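Local coordinates for OBG-type G domain-containing protein (Pyrococcus horikoshii, PDB 2E87) that probably binds GTP as an Obg-type G protein, is seen here with GDP bound, and has no established cellular role, at residues D15-K20 and D59-V64; P69-L74 and V86-F91; D99-I104 and R141-R146. One frame throughout, in Å; residues are numbered along the deposited sequence.

Interaction 1: D15-K20 and D59-V64; sequences DELIDK and DNLRKV
The side-chain amide of Asn60 lies beside two residues of the facing helix, Leu17 and Lys20, both on the same side of its plane. Methyl CD2 of Leu17 sits over the base of the group, 3.8 Å from Asn60 CB, while the aliphatic end of Lys20 passes obliquely by the outer, O/N end of the amide, with CD 3.8 Å from Asn60 ND2 and CE 3.8 Å from Asn60 OD1. The other flat group, the guanidinium of Arg62, turns its edge in plane to Asp59 OD1 in a long salt bridge on its own helix. Asn60 CG stands anti to its carbonyl carbon (chi1 -75°), and ND2 donates to Val56 O one turn earlier, which should help to fix the amide's rotation. Deeper in, Leu17 CD1 meets Leu61 CG at 3.8 Å, an apolar contact that continues through Leu61 onto Ile98 and Ile102 of helix 88-117. The axes of 15-20 and 59-64 pass 11.7 Å apart with their directions at 138°, antiparallel in sense but well inclined. The arrangement is antiparallel-sense helix packing, with buried leucines in contact and Asn60 and Lys20 at the more exposed margin, in the all-helical bundle assigned to the NOG1 N-terminal domain.

Interaction 2: P69-L74 and V86-F91; sequences PGLSTL and VDRDTF. With SO4 (sulfate ion), chain B.
Apolar packing joins the two segments through one side chain, Leu71, which reaches from the short 3-10 turn to the start of helix 88-117. Its CD1 lies 3.6 Å from Arg88 CG, against the aliphatic stem of that arginine, and its CD2 lies 4.1 Å from Phe91 CD2, obliquely to the ring. With CG anti to the backbone N (chi1 -156°), the Phe91 ring is carried toward the turn, where its CD2 meets both Leu71 methyls.

Hydrogen bonds shape each segment separately. Gly70 O accepts from both Thr73 N and Thr73 OG1, closing the turn. Asp87, with positive phi (76°), separates helix 76-86 from helix 88-117 and N-caps the latter: its OD1 takes Thr90 N at 2.8 Å on the anti lone pair and Thr90 OG1 at 2.8 Å from above the carboxylate plane.

A sulfate, probably from the crystallisation liquor, accepts further hydrogen bonds: from Ser72 N to its O4 at 3.0 Å, weakly from Leu71 N to its O2, and from His92 NE2.

The turn follows helix 38-67 and precedes helix 76-86, and Leu71 ties it to helix 88-117, whose Phe91 also packs on Tyr149 and Leu150 of helix 144-156.

Interaction 3: D99-I104 and R141-R146; sequences DWAIRI and RDIDDR
Trp100 is the first residue of helix segment 99-104 to meet residues 141-146, and it does so with the rim of its six-membered ring. CG stands anti to the backbone N (chi1 169°), which carries the indole out toward residues 141-146. There CH2 lies 3.7 Å from Asp142 OD2, close to the ring plane, with the ring and carboxylate planes 41° apart. The aromatic C-H edge, slightly positive, is a plausible mild partner for the carboxylate oxygen. Along the same rim, CE3 is 4.0 Å from Ile143 CG2.

At Ala101 the short side chain lets Ile143 come close: Ala101 CB touches Ile143 CD1 at 3.7 Å, and these two residues have the nearest CA atoms of the pair of segments, 7.6 Å apart. Ile143 serves both neighbours because its branches diverge. CG1 lies between the backbone N and the carbonyl carbon (chi1 66°) and extends to CD1 at the alanine, whereas CG2 goes to the tryptophan.

Ile102 faces another way, into Leu61 and Leu65 of helix 38-67. Arg103 stays with its own helix, its NE giving a nearly straight bond to Asp99 OD1, 3.2 Å away, as part of a salt bridge.

Opposite Ala101, Ile143 occupies the N-cap position of helix 144-156, where the chain passes on from helix 122-142. Val139 of that preceding helix extends the packing against Trp100 and Ala101. The arrangement is that of an aromatic and small apolar surface of one bundle helix fitted against the junction of two successive helices, within the all-helical NOG1 N-terminal domain.

In the fold
All three contacts belong to the helical N-terminal domain, away from the GDP pocket. Interactions 1 and 3 are neighbours, with centres 10 Å apart, and they touch directly: Ile102 CG1 packs 3.8 Å from Leu61 CB, and Ile18 CD1 lies 3.7 Å from Arg141 NH2. Helices 14-30, 38-67, 88-117 and 122-142 thus meet in one shared region of the bundle. Interaction 2 stands apart, 21 Å from interaction 1 and 18 Å from interaction 3 between centres, but it shares helix 88-117 with interaction 3. It also lies closer to the centre of the chain, at 9 Å, against 25 and 24 Å for interactions 1 and 3.

Interaction 1: D15-K20 and D59-V64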
ATOM      1  N   ASP A  15      25.012  -1.125 -12.677  1.00 32.09           N
ATOM      2  CA  ASP A  15      25.897  -2.009 -13.430  1.00 37.71           C
ATOM      3  C   ASP A  15      25.175  -2.923 -14.412  1.00 39.27           C
ATOM      4  O   ASP A  15      25.612  -3.092 -15.555  1.00 38.97           O
ATOM      5  CB  ASP A  15      26.729  -2.877 -12.488  1.00 41.56           C
ATOM      6  CG  ASP A  15      27.735  -2.077 -11.692  1.00 48.78           C
ATOM      7  OD1 ASP A  15      28.189  -1.023 -12.195  1.00 54.18           O
ATOM      8  OD2 ASP A  15      28.081  -2.519 -10.571  1.00 53.22           O
ATOM      9  N   GLU A  16      24.070  -3.514 -13.969  1.00 39.12           N
ATOM     10  CA  GLU A  16      23.316  -4.417 -14.836  1.00 40.33           C
ATOM     11  C   GLU A  16      22.746  -3.653 -16.020  1.00 37.69           C
ATOM     12  O   GLU A  16      22.694  -4.176 -17.123  1.00 39.02           O
ATOM     13  CB  GLU A  16      22.177  -5.109 -14.054  1.00 37.45           C
ATOM     14  CG  GLU A  16      22.646  -5.850 -12.808  1.00 35.63           C
ATOM     15  CD  GLU A  16      21.501  -6.332 -11.902  1.00 42.93           C
ATOM     16  OE1 GLU A  16      20.454  -5.646 -11.814  1.00 32.98           O
ATOM     17  OE2 GLU A  16      21.663  -7.397 -11.255  1.00 44.51           O
ATOM     18  N   LEU A  17      22.328  -2.409 -15.798  1.00 35.56           N
ATOM     19  CA  LEU A  17      21.758  -1.622 -16.887  1.00 36.93           C
ATOM     20  C   LEU A  17      22.861  -1.239 -17.854  1.00 36.23           C
ATOM     21  O   LEU A  17      22.682  -1.261 -19.068  1.00 34.31           O
ATOM     22  CB  LEU A  17      21.096  -0.351 -16.363  1.00 37.07           C
ATOM     23  CG  LEU A  17      19.635  -0.079 -16.736  1.00 46.89           C
ATOM     24  CD1 LEU A  17      19.436   1.434 -16.812  1.00 47.29           C
ATOM     25  CD2 LEU A  17      19.276  -0.716 -18.068  1.00 44.75           C
ATOM     26  N   ILE A  18      24.011  -0.879 -17.300  1.00 37.99           N
ATOM     27  CA  ILE A  18      25.150  -0.497 -18.118  1.00 40.53           C
ATOM     28  C   ILE A  18      25.526  -1.669 -19.013  1.00 41.84           C
ATOM     29  O   ILE A  18      25.623  -1.530 -20.228  1.00 43.56           O
ATOM     30  CB  ILE A  18      26.361  -0.124 -17.241  1.00 37.61           C
ATOM     31  CG1 ILE A  18      26.093   1.199 -16.527  1.00 28.34           C
ATOM     32  CG2 ILE A  18      27.615  -0.026 -18.094  1.00 29.11           C
ATOM     33  CD1 ILE A  18      27.138   1.538 -15.461  1.00 35.21           C
ATOM     34  N   ASP A  19      25.712  -2.831 -18.401  1.00 40.92           N
ATOM     35  CA  ASP A  19      26.083  -4.015 -19.147  1.00 42.23           C
ATOM     36  C   ASP A  19      25.056  -4.377 -20.207  1.00 43.43           C
ATOM     37  O   ASP A  19      25.416  -4.697 -21.342  1.00 42.53           O
ATOM     38  CB  ASP A  19      26.307  -5.187 -18.187  1.00 46.01           C
ATOM     39  CG  ASP A  19      27.606  -5.054 -17.401  1.00 58.00           C
ATOM     40  OD1 ASP A  19      28.201  -3.950 -17.397  1.00 60.53           O
ATOM     41  OD2 ASP A  19      28.034  -6.053 -16.780  1.00 66.18           O
ATOM     42  N   LYS A  20      23.779  -4.316 -19.845  1.00 39.52           N
ATOM     43  CA  LYS A  20      22.718  -4.647 -20.787  1.00 35.82           C
ATOM     44  C   LYS A  20      22.806  -3.693 -21.973  1.00 35.77           C
ATOM     45  O   LYS A  20      22.804  -4.113 -23.123  1.00 31.54           O
ATOM     46  CB  LYS A  20      21.355  -4.511 -20.114  1.00 36.76           C
ATOM     47  CG  LYS A  20      20.175  -5.027 -20.927  1.00 43.86           C
ATOM     48  CD  LYS A  20      18.860  -4.790 -20.170  1.00 49.12           C
ATOM     49  CE  LYS A  20      17.702  -5.607 -20.732  1.00 51.22           C
ATOM     50  NZ  LYS A  20      17.975  -7.071 -20.584  1.00 57.71           N
ATOM     51  N   ASP A  59      14.481   2.791 -21.895  1.00 43.16           N
ATOM     52  CA  ASP A  59      13.353   1.882 -21.920  1.00 44.44           C
ATOM     53  C   ASP A  59      13.216   1.126 -20.610  1.00 46.19           C
ATOM     54  O   ASP A  59      12.113   1.032 -20.075  1.00 49.77           O
ATOM     55  CB  ASP A  59      13.473   0.898 -23.080  1.00 48.69           C
ATOM     56  CG  ASP A  59      13.251   1.563 -24.430  1.00 52.88           C
ATOM     57  OD1 ASP A  59      12.808   2.740 -24.468  1.00 48.49           O
ATOM     58  OD2 ASP A  59      13.516   0.900 -25.455  1.00 46.42           O
ATOM     59  N   ASN A  60      14.319   0.599 -20.080  1.00 42.41           N
ATOM     60  CA  ASN A  60      14.233  -0.133 -18.820  1.00 44.79           C
ATOM     61  C   ASN A  60      13.827   0.802 -17.676  1.00 43.28           C
ATOM     62  O   ASN A  60      12.905   0.495 -16.913  1.00 40.58           O
ATOM     63  CB  ASN A  60      15.554  -0.853 -18.507  1.00 49.25           C
ATOM     64  CG  ASN A  60      15.764  -2.116 -19.372  1.00 62.53           C
ATOM     65  OD1 ASN A  60      15.349  -3.217 -19.006  1.00 59.40           O
ATOM     66  ND2 ASN A  60      16.398  -1.944 -20.531  1.00 65.58           N
ATOM     67  N   LEU A  61      14.472   1.962 -17.570  1.00 39.87           N
ATOM     68  CA  LEU A  61      14.113   2.877 -16.497  1.00 42.17           C
ATOM     69  C   LEU A  61      12.657   3.333 -16.593  1.00 46.35           C
ATOM     70  O   LEU A  61      11.936   3.322 -15.596  1.00 47.42           O
ATOM     71  CB  LEU A  61      15.036   4.093 -16.494  1.00 35.46           C
ATOM     72  CG  LEU A  61      16.499   3.806 -16.149  1.00 40.71           C
ATOM     73  CD1 LEU A  61      17.273   5.078 -16.372  1.00 35.85           C
ATOM     74  CD2 LEU A  61      16.652   3.307 -14.693  1.00 31.71           C
ATOM     75  N   ARG A  62      12.227   3.723 -17.790  1.00 47.96           N
ATOM     76  CA  ARG A  62      10.869   4.199 -17.996  1.00 46.12           C
ATOM     77  C   ARG A  62       9.821   3.165 -17.611  1.00 48.68           C
ATOM     78  O   ARG A  62       8.708   3.525 -17.219  1.00 47.35           O
ATOM     79  CB  ARG A  62      10.675   4.609 -19.452  1.00 49.84           C
ATOM     80  CG  ARG A  62       9.375   5.333 -19.718  1.00 51.98           C
ATOM     81  CD  ARG A  62       9.295   5.776 -21.167  1.00 62.37           C
ATOM     82  NE  ARG A  62      10.000   7.039 -21.402  1.00 68.47           N
ATOM     83  CZ  ARG A  62      11.052   7.179 -22.204  1.00 70.30           C
ATOM     84  NH1 ARG A  62      11.533   6.122 -22.854  1.00 68.10           N
ATOM     85  NH2 ARG A  62      11.607   8.380 -22.371  1.00 64.17           N
ATOM     86  N   LYS A  63      10.175   1.887 -17.732  1.00 46.59           N
ATOM     87  CA  LYS A  63       9.275   0.793 -17.378  1.00 47.39           C
ATOM     88  C   LYS A  63       8.968   0.843 -15.888  1.00 47.15           C
ATOM     89  O   LYS A  63       7.873   0.482 -15.464  1.00 48.08           O
ATOM     90  CB  LYS A  63       9.911  -0.563 -17.725  1.00 55.96           C
ATOM     91  CG  LYS A  63       9.217  -1.760 -17.074  1.00 66.62           C
ATOM     92  CD  LYS A  63       9.924  -3.103 -17.342  1.00 78.26           C
ATOM     93  CE  LYS A  63       9.614  -3.680 -18.728  1.00 85.59           C
ATOM     94  NZ  LYS A  63      10.158  -5.071 -18.925  1.00 88.15           N
ATOM     95  N   VAL A  64       9.946   1.276 -15.094  1.00 42.89           N
ATOM     96  CA  VAL A  64       9.782   1.393 -13.640  1.00 40.12           C
ATOM     97  C   VAL A  64       8.778   2.493 -13.283  1.00 38.50           C
ATOM     98  O   VAL A  64       7.923   2.324 -12.409  1.00 35.95           O
ATOM     99  CB  VAL A  64      11.119   1.750 -12.950  1.00 41.19           C
ATOM    100  CG1 VAL A  64      10.917   1.830 -11.466  1.00 38.82           C
ATOM    101  CG2 VAL A  64      12.184   0.717 -13.287  1.00 45.20           C
TER

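Interaction 2: P69-L74 and V86-F91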
ATOM      1  N   PRO A  69       2.518   2.281  -9.464  1.00 38.42           N
ATOM      2  CA  PRO A  69       1.450   3.265  -9.286  1.00 37.47           C
ATOM      3  C   PRO A  69       1.940   4.543  -8.608  1.00 36.74           C
ATOM      4  O   PRO A  69       2.795   4.496  -7.717  1.00 37.61           O
ATOM      5  CB  PRO A  69       0.457   2.514  -8.417  1.00 36.80           C
ATOM      6  CG  PRO A  69       1.376   1.757  -7.495  1.00 40.25           C
ATOM      7  CD  PRO A  69       2.377   1.180  -8.493  1.00 38.02           C
ATOM      8  N   GLY A  70       1.421   5.685  -9.047  1.00 33.37           N
ATOM      9  CA  GLY A  70       1.795   6.927  -8.397  1.00 35.55           C
ATOM     10  C   GLY A  70       1.147   6.855  -7.023  1.00 37.09           C
ATOM     11  O   GLY A  70      -0.021   6.483  -6.906  1.00 43.04           O
ATOM     12  N   LEU A  71       1.888   7.182  -5.978  1.00 34.99           N
ATOM     13  CA  LEU A  71       1.333   7.104  -4.639  1.00 40.56           C
ATOM     14  C   LEU A  71       0.041   7.920  -4.470  1.00 41.09           C
ATOM     15  O   LEU A  71      -0.867   7.500  -3.761  1.00 43.31           O
ATOM     16  CB  LEU A  71       2.378   7.543  -3.605  1.00 33.87           C
ATOM     17  CG  LEU A  71       3.742   6.825  -3.612  1.00 37.73           C
ATOM     18  CD1 LEU A  71       4.530   7.267  -2.382  1.00 36.12           C
ATOM     19  CD2 LEU A  71       3.579   5.311  -3.593  1.00 31.30           C
ATOM     20  N   SER A  72      -0.047   9.070  -5.134  1.00 40.03           N
ATOM     21  CA  SER A  72      -1.229   9.925  -5.029  1.00 43.24           C
ATOM     22  C   SER A  72      -2.488   9.264  -5.594  1.00 41.69           C
ATOM     23  O   SER A  72      -3.591   9.682  -5.285  1.00 42.68           O
ATOM     24  CB  SER A  72      -0.989  11.251  -5.749  1.00 43.71           C
ATOM     25  OG  SER A  72      -0.900  11.049  -7.151  1.00 45.77           O
ATOM     26  N   THR A  73      -2.315   8.242  -6.426  1.00 41.64           N
ATOM     27  CA  THR A  73      -3.436   7.512  -7.018  1.00 41.46           C
ATOM     28  C   THR A  73      -3.931   6.381  -6.107  1.00 42.95           C
ATOM     29  O   THR A  73      -4.918   5.716  -6.409  1.00 42.12           O
ATOM     30  CB  THR A  73      -3.049   6.872  -8.372  1.00 45.10           C
ATOM     31  OG1 THR A  73      -2.213   5.727  -8.144  1.00 47.98           O
ATOM     32  CG2 THR A  73      -2.308   7.881  -9.248  1.00 37.59           C
ATOM     33  N   LEU A  74      -3.248   6.163  -4.993  1.00 41.85           N
ATOM     34  CA  LEU A  74      -3.633   5.101  -4.081  1.00 38.90           C
ATOM     35  C   LEU A  74      -4.626   5.535  -3.029  1.00 36.66           C
ATOM     36  O   LEU A  74      -4.717   6.710  -2.685  1.00 40.10           O
ATOM     37  CB  LEU A  74      -2.391   4.539  -3.376  1.00 37.11           C
ATOM     38  CG  LEU A  74      -1.367   3.850  -4.286  1.00 42.15           C
ATOM     39  CD1 LEU A  74      -0.281   3.203  -3.471  1.00 34.84           C
ATOM     40  CD2 LEU A  74      -2.064   2.806  -5.125  1.00 38.92           C
ATOM     41  N   VAL A  86       8.140   1.974   3.652  1.00 39.03           N
ATOM     42  CA  VAL A  86       9.336   2.349   2.899  1.00 38.30           C
ATOM     43  C   VAL A  86       9.633   3.833   2.874  1.00 38.30           C
ATOM     44  O   VAL A  86      10.619   4.256   2.270  1.00 37.65           O
ATOM     45  CB  VAL A  86       9.208   1.850   1.440  1.00 35.35           C
ATOM     46  CG1 VAL A  86       8.842   0.381   1.438  1.00 30.05           C
ATOM     47  CG2 VAL A  86       8.129   2.633   0.690  1.00 29.92           C
ATOM     48  N   ASP A  87       8.760   4.614   3.512  1.00 37.02           N
ATOM     49  CA  ASP A  87       8.870   6.076   3.584  1.00 40.14           C
ATOM     50  C   ASP A  87       8.470   6.796   2.301  1.00 37.81           C
ATOM     51  O   ASP A  87       9.207   6.803   1.322  1.00 37.97           O
ATOM     52  CB  ASP A  87      10.286   6.527   3.978  1.00 39.11           C
ATOM     53  CG  ASP A  87      10.335   8.002   4.302  1.00 46.26           C
ATOM     54  OD1 ASP A  87      10.646   8.814   3.410  1.00 52.77           O
ATOM     55  OD2 ASP A  87      10.020   8.360   5.454  1.00 60.25           O
ATOM     56  N   ARG A  88       7.308   7.434   2.339  1.00 41.08           N
ATOM     57  CA  ARG A  88       6.775   8.135   1.183  1.00 44.10           C
ATOM     58  C   ARG A  88       7.727   9.121   0.508  1.00 43.80           C
ATOM     59  O   ARG A  88       7.845   9.131  -0.717  1.00 41.01           O
ATOM     60  CB  ARG A  88       5.504   8.890   1.562  1.00 43.79           C
ATOM     61  CG  ARG A  88       4.806   9.509   0.358  1.00 54.35           C
ATOM     62  CD  ARG A  88       4.125  10.810   0.722  1.00 59.95           C
ATOM     63  NE  ARG A  88       3.106  10.631   1.747  1.00 67.20           N
ATOM     64  CZ  ARG A  88       1.847  10.287   1.499  1.00 74.54           C
ATOM     65  NH1 ARG A  88       1.443  10.086   0.244  1.00 72.23           N
ATOM     66  NH2 ARG A  88       0.995  10.145   2.509  1.00 73.96           N
ATOM     67  N   ASP A  89       8.377   9.964   1.304  1.00 41.88           N
ATOM     68  CA  ASP A  89       9.270  10.978   0.763  1.00 42.42           C
ATOM     69  C   ASP A  89      10.481  10.362   0.063  1.00 39.51           C
ATOM     70  O   ASP A  89      10.912  10.833  -0.984  1.00 41.78           O
ATOM     71  CB  ASP A  89       9.688  11.942   1.879  1.00 49.75           C
ATOM     72  CG  ASP A  89      10.565  13.083   1.377  1.00 57.27           C
ATOM     73  OD1 ASP A  89      11.790  13.046   1.645  1.00 63.25           O
ATOM     74  OD2 ASP A  89      10.039  14.011   0.713  1.00 54.66           O
ATOM     75  N   THR A  90      11.015   9.296   0.633  1.00 33.30           N
ATOM     76  CA  THR A  90      12.145   8.604   0.045  1.00 37.54           C
ATOM     77  C   THR A  90      11.730   7.962  -1.281  1.00 39.37           C
ATOM     78  O   THR A  90      12.474   8.000  -2.267  1.00 37.50           O
ATOM     79  CB  THR A  90      12.672   7.501   0.991  1.00 35.95           C
ATOM     80  OG1 THR A  90      13.115   8.104   2.208  1.00 38.66           O
ATOM     81  CG2 THR A  90      13.833   6.745   0.366  1.00 34.51           C
ATOM     82  N   PHE A  91      10.537   7.375  -1.302  1.00 40.48           N
ATOM     83  CA  PHE A  91      10.045   6.729  -2.509  1.00 36.78           C
ATOM     84  C   PHE A  91       9.902   7.737  -3.645  1.00 36.46           C
ATOM     85  O   PHE A  91      10.396   7.508  -4.744  1.00 39.78           O
ATOM     86  CB  PHE A  91       8.699   6.053  -2.243  1.00 34.91           C
ATOM     87  CG  PHE A  91       8.395   4.931  -3.191  1.00 37.94           C
ATOM     88  CD1 PHE A  91       8.952   3.674  -3.000  1.00 32.73           C
ATOM     89  CD2 PHE A  91       7.580   5.146  -4.300  1.00 40.81           C
ATOM     90  CE1 PHE A  91       8.705   2.649  -3.896  1.00 39.38           C
ATOM     91  CE2 PHE A  91       7.325   4.126  -5.205  1.00 38.73           C
ATOM     92  CZ  PHE A  91       7.888   2.874  -5.007  1.00 40.76           C
TER
HETATM   93  S   SO4 B 401       2.422  10.351  -7.623  1.00 79.70           S
HETATM   94  O1  SO4 B 401       1.255   9.727  -8.381  1.00 86.06           O
HETATM   95  O2  SO4 B 401       3.468   9.299  -7.186  1.00 84.83           O
HETATM   96  O3  SO4 B 401       3.076  11.313  -8.625  1.00 81.16           O
HETATM   97  O4  SO4 B 401       1.895  11.002  -6.365  1.00 79.68           O

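Interaction 3: D99-I104 and R141-R146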
ATOM      1  N   ASP A  99      13.474   9.504 -13.223  1.00 40.89           N
ATOM      2  CA  ASP A  99      12.998  10.438 -14.235  1.00 43.96           C
ATOM      3  C   ASP A  99      14.122  11.389 -14.642  1.00 43.99           C
ATOM      4  O   ASP A  99      14.294  11.705 -15.822  1.00 43.96           O
ATOM      5  CB  ASP A  99      11.799  11.234 -13.693  1.00 49.00           C
ATOM      6  CG  ASP A  99      11.402  12.388 -14.603  1.00 57.72           C
ATOM      7  OD1 ASP A  99      11.994  13.484 -14.475  1.00 62.64           O
ATOM      8  OD2 ASP A  99      10.509  12.196 -15.456  1.00 61.32           O
ATOM      9  N   TRP A 100      14.883  11.846 -13.656  1.00 39.52           N
ATOM     10  CA  TRP A 100      15.987  12.739 -13.923  1.00 37.85           C
ATOM     11  C   TRP A 100      16.998  12.047 -14.852  1.00 39.46           C
ATOM     12  O   TRP A 100      17.441  12.630 -15.835  1.00 41.64           O
ATOM     13  CB  TRP A 100      16.663  13.139 -12.604  1.00 41.09           C
ATOM     14  CG  TRP A 100      17.973  13.850 -12.801  1.00 47.19           C
ATOM     15  CD1 TRP A 100      18.154  15.164 -13.121  1.00 45.51           C
ATOM     16  CD2 TRP A 100      19.282  13.258 -12.787  1.00 43.06           C
ATOM     17  NE1 TRP A 100      19.494  15.426 -13.311  1.00 47.99           N
ATOM     18  CE2 TRP A 100      20.206  14.272 -13.117  1.00 41.49           C
ATOM     19  CE3 TRP A 100      19.760  11.966 -12.534  1.00 43.10           C
ATOM     20  CZ2 TRP A 100      21.581  14.037 -13.202  1.00 40.07           C
ATOM     21  CZ3 TRP A 100      21.134  11.729 -12.621  1.00 44.14           C
ATOM     22  CH2 TRP A 100      22.024  12.763 -12.955  1.00 44.92           C
ATOM     23  N   ALA A 101      17.345  10.799 -14.548  1.00 34.68           N
ATOM     24  CA  ALA A 101      18.316  10.050 -15.342  1.00 34.92           C
ATOM     25  C   ALA A 101      17.842   9.871 -16.789  1.00 35.89           C
ATOM     26  O   ALA A 101      18.625  10.021 -17.736  1.00 34.60           O
ATOM     27  CB  ALA A 101      18.581   8.690 -14.694  1.00 26.50           C
ATOM     28  N   ILE A 102      16.557   9.565 -16.954  1.00 35.45           N
ATOM     29  CA  ILE A 102      15.978   9.378 -18.278  1.00 37.71           C
ATOM     30  C   ILE A 102      16.118  10.657 -19.078  1.00 41.21           C
ATOM     31  O   ILE A 102      16.464  10.640 -20.258  1.00 41.85           O
ATOM     32  CB  ILE A 102      14.485   9.023 -18.186  1.00 36.54           C
ATOM     33  CG1 ILE A 102      14.329   7.635 -17.582  1.00 36.81           C
ATOM     34  CG2 ILE A 102      13.847   9.084 -19.557  1.00 34.93           C
ATOM     35  CD1 ILE A 102      12.906   7.197 -17.407  1.00 36.04           C
ATOM     36  N   ARG A 103      15.866  11.775 -18.411  1.00 44.57           N
ATOM     37  CA  ARG A 103      15.930  13.082 -19.054  1.00 45.35           C
ATOM     38  C   ARG A 103      17.344  13.478 -19.482  1.00 42.06           C
ATOM     39  O   ARG A 103      17.551  13.896 -20.613  1.00 44.55           O
ATOM     40  CB  ARG A 103      15.328  14.141 -18.116  1.00 52.66           C
ATOM     41  CG  ARG A 103      14.395  15.150 -18.777  1.00 61.24           C
ATOM     42  CD  ARG A 103      13.098  15.358 -17.972  1.00 63.86           C
ATOM     43  NE  ARG A 103      13.320  15.476 -16.531  1.00 65.23           N
ATOM     44  CZ  ARG A 103      14.149  16.346 -15.954  1.00 71.64           C
ATOM     45  NH1 ARG A 103      14.853  17.196 -16.694  1.00 68.80           N
ATOM     46  NH2 ARG A 103      14.287  16.359 -14.629  1.00 66.90           N
ATOM     47  N   ILE A 104      18.321  13.343 -18.596  1.00 39.65           N
ATOM     48  CA  ILE A 104      19.692  13.705 -18.940  1.00 40.07           C
ATOM     49  C   ILE A 104      20.270  12.811 -20.044  1.00 39.90           C
ATOM     50  O   ILE A 104      21.063  13.262 -20.874  1.00 38.85           O
ATOM     51  CB  ILE A 104      20.614  13.585 -17.734  1.00 43.58           C
ATOM     52  CG1 ILE A 104      19.876  14.029 -16.477  1.00 51.22           C
ATOM     53  CG2 ILE A 104      21.844  14.437 -17.951  1.00 47.97           C
ATOM     54  CD1 ILE A 104      19.217  15.400 -16.602  1.00 59.64           C
ATOM     55  N   ARG A 141      25.262   5.576 -12.255  1.00 40.65           N
ATOM     56  CA  ARG A 141      25.870   5.345 -10.956  1.00 37.49           C
ATOM     57  C   ARG A 141      25.406   6.414  -9.985  1.00 35.04           C
ATOM     58  O   ARG A 141      25.336   6.166  -8.792  1.00 29.90           O
ATOM     59  CB  ARG A 141      27.396   5.279 -11.049  1.00 37.07           C
ATOM     60  CG  ARG A 141      27.829   4.008 -11.752  1.00 37.00           C
ATOM     61  CD  ARG A 141      29.318   3.797 -11.774  1.00 43.98           C
ATOM     62  NE  ARG A 141      29.673   2.622 -12.575  1.00 49.38           N
ATOM     63  CZ  ARG A 141      30.360   2.677 -13.717  1.00 52.79           C
ATOM     64  NH1 ARG A 141      30.766   3.853 -14.192  1.00 47.94           N
ATOM     65  NH2 ARG A 141      30.651   1.559 -14.379  1.00 49.74           N
ATOM     66  N   ASP A 142      25.039   7.585 -10.493  1.00 32.09           N
ATOM     67  CA  ASP A 142      24.541   8.629  -9.607  1.00 37.74           C
ATOM     68  C   ASP A 142      23.246   8.150  -8.923  1.00 42.45           C
ATOM     69  O   ASP A 142      22.974   8.519  -7.780  1.00 44.32           O
ATOM     70  CB  ASP A 142      24.215   9.918 -10.372  1.00 42.69           C
ATOM     71  CG  ASP A 142      25.449  10.643 -10.882  1.00 42.49           C
ATOM     72  OD1 ASP A 142      26.539  10.454 -10.309  1.00 41.89           O
ATOM     73  OD2 ASP A 142      25.313  11.428 -11.851  1.00 45.77           O
ATOM     74  N   ILE A 143      22.445   7.341  -9.625  1.00 37.27           N
ATOM     75  CA  ILE A 143      21.188   6.857  -9.048  1.00 37.92           C
ATOM     76  C   ILE A 143      21.180   5.393  -8.609  1.00 38.18           C
ATOM     77  O   ILE A 143      20.122   4.876  -8.250  1.00 37.19           O
ATOM     78  CB  ILE A 143      19.977   7.050 -10.018  1.00 36.67           C
ATOM     79  CG1 ILE A 143      20.138   6.164 -11.244  1.00 26.77           C
ATOM     80  CG2 ILE A 143      19.848   8.506 -10.432  1.00 29.84           C
ATOM     81  CD1 ILE A 143      18.878   6.065 -12.076  1.00 34.82           C
ATOM     82  N   ASP A 144      22.340   4.735  -8.620  1.00 32.41           N
ATOM     83  CA  ASP A 144      22.431   3.316  -8.242  1.00 32.38           C
ATOM     84  C   ASP A 144      21.829   3.032  -6.850  1.00 38.45           C
ATOM     85  O   ASP A 144      21.079   2.056  -6.677  1.00 29.75           O
ATOM     86  CB  ASP A 144      23.894   2.834  -8.273  1.00 31.18           C
ATOM     87  CG  ASP A 144      24.016   1.305  -8.247  1.00 40.30           C
ATOM     88  OD1 ASP A 144      24.851   0.774  -7.484  1.00 50.29           O
ATOM     89  OD2 ASP A 144      23.288   0.629  -9.006  1.00 37.10           O
ATOM     90  N   ASP A 145      22.176   3.857  -5.862  1.00 28.01           N
ATOM     91  CA  ASP A 145      21.626   3.661  -4.519  1.00 36.07           C
ATOM     92  C   ASP A 145      20.096   3.755  -4.583  1.00 35.44           C
ATOM     93  O   ASP A 145      19.391   2.970  -3.950  1.00 32.64           O
ATOM     94  CB  ASP A 145      22.152   4.706  -3.526  1.00 28.60           C
ATOM     95  CG  ASP A 145      23.548   4.380  -3.004  1.00 39.42           C
ATOM     96  OD1 ASP A 145      24.005   3.224  -3.186  1.00 34.08           O
ATOM     97  OD2 ASP A 145      24.176   5.285  -2.394  1.00 42.67           O
ATOM     98  N   ARG A 146      19.586   4.725  -5.333  1.00 30.99           N
ATOM     99  CA  ARG A 146      18.136   4.860  -5.474  1.00 36.64           C
ATOM    100  C   ARG A 146      17.535   3.609  -6.141  1.00 31.59           C
ATOM    101  O   ARG A 146      16.480   3.140  -5.745  1.00 35.36           O
ATOM    102  CB  ARG A 146      17.774   6.094  -6.304  1.00 36.16           C
ATOM    103  CG  ARG A 146      17.965   7.435  -5.630  1.00 39.54           C
ATOM    104  CD  ARG A 146      17.407   8.515  -6.551  1.00 42.85           C
ATOM    105  NE  ARG A 146      17.729   9.884  -6.164  1.00 46.20           N
ATOM    106  CZ  ARG A 146      18.957  10.383  -6.117  1.00 52.12           C
ATOM    107  NH1 ARG A 146      20.003   9.627  -6.428  1.00 49.30           N
ATOM    108  NH2 ARG A 146      19.139  11.647  -5.766  1.00 60.00           N
TER